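Local structure of suppressor of fused homolog (6LPH) at residues P30-P35 and S56-P61. The protein probably binds and sequesters transcription factors, and through its N-terminal part binds a peptide of Fu. Residues are numbered along the deposited sequence; the frame is centred on the assembly and turned at random.
Sequences PNQPNP and SMYNYP
Gln32 turns its side-chain amide to the backbone of Asn59 and makes two hydrogen bonds with that one residue. Asn59 N donates to Gln32 OE1 over 3.1 Å and meets a lone pair in the carbonyl plane. Gln32 NE2 returns a shorter bond of 2.7 Å to Asn59 O, with an N-H...O angle of 163°. The acceptor lies almost in the amide plane. The two in-plane bonds meet the strand edge-on, fix the rotation of the amide and set which way round it sits. The side chain runs extended beyond CG (chi2 176°), which carries the amide past the Tyr58 ring. Gln32 and Tyr58 point in opposite directions, their amide and ring planes 70° apart. Gln32 CB lies 3.8 Å from Tyr58 CD2.

Pro35 takes one face of the same ring. Its CB makes a CH-pi contact 4.0 Å from the Tyr58 ring centroid, while its CG reaches on to CZ and the hydroxyl. Gln32 O lies at the ring edge, 3.5 Å from Tyr58 CE2. A water in the ring plane donates to Gln32 O over 2.7 Å and also bonds Tyr58 OH. The ring of Tyr29 also stacks on Tyr58.

The loop after helix 16-28 is thus fastened to strand 54-60 just before it enters the neighbouring antiparallel strand, 36-40. Pro35 and Met57 also pack on the bound peptide, so the contact adjoins its binding site. An alanine at Gln32 would probably leave Asn59 N and O without these mates and open a gap beside Tyr58 CD2. The chemistry is that of strand-like pairing supplied by a side chain: its amide serves one residue's N-H and C=O where the loop backbone does not.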
loop_
_atom_site.group_PDB
_atom_site.type_symbol
_atom_site.label_atom_id
_atom_site.label_comp_id
_atom_site.label_asym_id
_atom_site.label_seq_id
_atom_site.Cartn_x
_atom_site.Cartn_y
_atom_site.Cartn_z
ATOM N N PRO A 30 2.016 -7.672 17.143
ATOM C CA PRO A 30 2.945 -8.237 18.139
ATOM C C PRO A 30 3.365 -9.675 17.807
ATOM O O PRO A 30 4.476 -10.094 18.147
ATOM C CB PRO A 30 2.135 -8.205 19.443
ATOM C CG PRO A 30 0.699 -8.116 19.020
ATOM C CD PRO A 30 0.699 -7.355 17.728
ATOM N N ASN A 31 2.515 -10.408 17.100
ATOM C CA ASN A 31 2.853 -11.803 16.739
ATOM C C ASN A 31 3.541 -12.000 15.396
ATOM O O ASN A 31 3.740 -13.136 14.955
ATOM C CB ASN A 31 1.627 -12.691 16.883
ATOM C CG ASN A 31 1.017 -12.566 18.248
ATOM O OD1 ASN A 31 1.713 -12.719 19.246
ATOM N ND2 ASN A 31 -0.258 -12.228 18.308
ATOM N N GLN A 32 3.911 -10.890 14.759
ATOM C CA GLN A 32 4.772 -10.902 13.580
ATOM C C GLN A 32 5.957 -9.959 13.779
ATOM O O GLN A 32 6.041 -8.910 13.119
ATOM C CB GLN A 32 3.969 -10.546 12.306
ATOM C CG GLN A 32 3.023 -11.654 11.885
ATOM C CD GLN A 32 2.145 -11.298 10.697
ATOM O OE1 GLN A 32 2.618 -11.261 9.578
ATOM N NE2 GLN A 32 0.854 -11.044 10.944
ATOM N N PRO A 33 6.881 -10.323 14.692
ATOM C CA PRO A 33 7.996 -9.422 15.002
ATOM C C PRO A 33 9.034 -9.306 13.870
ATOM O O PRO A 33 9.839 -8.373 13.886
ATOM C CB PRO A 33 8.620 -10.062 16.262
ATOM C CG PRO A 33 8.293 -11.537 16.140
ATOM C CD PRO A 33 6.937 -11.576 15.485
ATOM N N ASN A 34 9.019 -10.224 12.903
ATOM C CA ASN A 34 10.077 -10.247 11.892
ATOM C C ASN A 34 9.495 -10.528 10.498
ATOM O O ASN A 34 9.740 -11.586 9.916
ATOM C CB ASN A 34 11.182 -11.244 12.301
ATOM C CG ASN A 34 12.423 -11.172 11.409
ATOM O OD1 ASN A 34 12.745 -10.136 10.815
ATOM N ND2 ASN A 34 13.124 -12.292 11.310
ATOM N N PRO A 35 8.716 -9.561 9.966
ATOM C CA PRO A 35 8.062 -9.750 8.680
ATOM C C PRO A 35 9.095 -9.745 7.560
ATOM O O PRO A 35 10.217 -9.216 7.739
ATOM C CB PRO A 35 7.169 -8.505 8.554
ATOM C CG PRO A 35 7.888 -7.446 9.366
ATOM C CD PRO A 35 8.454 -8.214 10.527
ATOM N N SER A 56 7.419 -3.395 4.173
ATOM C CA SER A 56 7.082 -4.546 5.006
ATOM C C SER A 56 5.822 -5.226 4.489
ATOM O O SER A 56 4.916 -4.571 3.989
ATOM C CB SER A 56 6.820 -4.121 6.449
ATOM O OG SER A 56 8.040 -3.823 7.095
ATOM N N MET A 57 5.741 -6.536 4.681
ATOM C CA MET A 57 4.553 -7.300 4.243
ATOM C C MET A 57 4.057 -8.120 5.415
ATOM O O MET A 57 4.843 -8.866 6.015
ATOM C CB MET A 57 4.944 -8.217 3.077
ATOM C CG MET A 57 5.667 -7.467 1.952
ATOM S SD MET A 57 5.835 -8.515 0.468
ATOM C CE MET A 57 7.193 -9.552 0.995
ATOM N N TYR A 58 2.779 -7.965 5.777
ATOM C CA TYR A 58 2.221 -8.725 6.886
ATOM C C TYR A 58 1.026 -9.542 6.416
ATOM O O TYR A 58 0.353 -9.164 5.468
ATOM C CB TYR A 58 1.737 -7.770 7.996
ATOM C CG TYR A 58 2.831 -7.094 8.777
ATOM C CD1 TYR A 58 3.318 -5.820 8.401
ATOM C CD2 TYR A 58 3.389 -7.716 9.897
ATOM C CE1 TYR A 58 4.332 -5.197 9.119
ATOM C CE2 TYR A 58 4.381 -7.082 10.650
ATOM C CZ TYR A 58 4.848 -5.836 10.265
ATOM O OH TYR A 58 5.850 -5.241 11.002
ATOM N N ASN A 59 0.773 -10.652 7.104
ATOM C CA ASN A 59 -0.481 -11.376 6.955
ATOM C C ASN A 59 -1.468 -10.855 7.959
ATOM O O ASN A 59 -1.132 -10.726 9.145
ATOM C CB ASN A 59 -0.295 -12.877 7.228
ATOM C CG ASN A 59 -1.585 -13.662 7.016
ATOM O OD1 ASN A 59 -2.065 -13.753 5.902
ATOM N ND2 ASN A 59 -2.151 -14.207 8.081
ATOM N N TYR A 60 -2.682 -10.562 7.506
ATOM C CA TYR A 60 -3.761 -10.232 8.438
ATOM C C TYR A 60 -4.858 -11.303 8.336
ATOM O O TYR A 60 -5.498 -11.415 7.292
ATOM C CB TYR A 60 -4.345 -8.820 8.196
ATOM C CG TYR A 60 -5.273 -8.455 9.335
ATOM C CD1 TYR A 60 -6.661 -8.572 9.203
ATOM C CD2 TYR A 60 -4.745 -8.044 10.591
ATOM C CE1 TYR A 60 -7.514 -8.282 10.301
ATOM C CE2 TYR A 60 -5.581 -7.767 11.671
ATOM C CZ TYR A 60 -6.958 -7.888 11.526
ATOM O OH TYR A 60 -7.789 -7.605 12.605
ATOM N N PRO A 61 -5.084 -12.090 9.420
ATOM C CA PRO A 61 -6.053 -13.184 9.348
ATOM C C PRO A 61 -7.496 -12.752 9.075
ATOM O O PRO A 61 -8.290 -13.557 8.563
ATOM C CB PRO A 61 -5.944 -13.846 10.755
ATOM C CG PRO A 61 -4.572 -13.495 11.238
ATOM C CD PRO A 61 -4.372 -12.078 10.719
HETATM O O HOH W 1 6.197 -6.260 13.388
#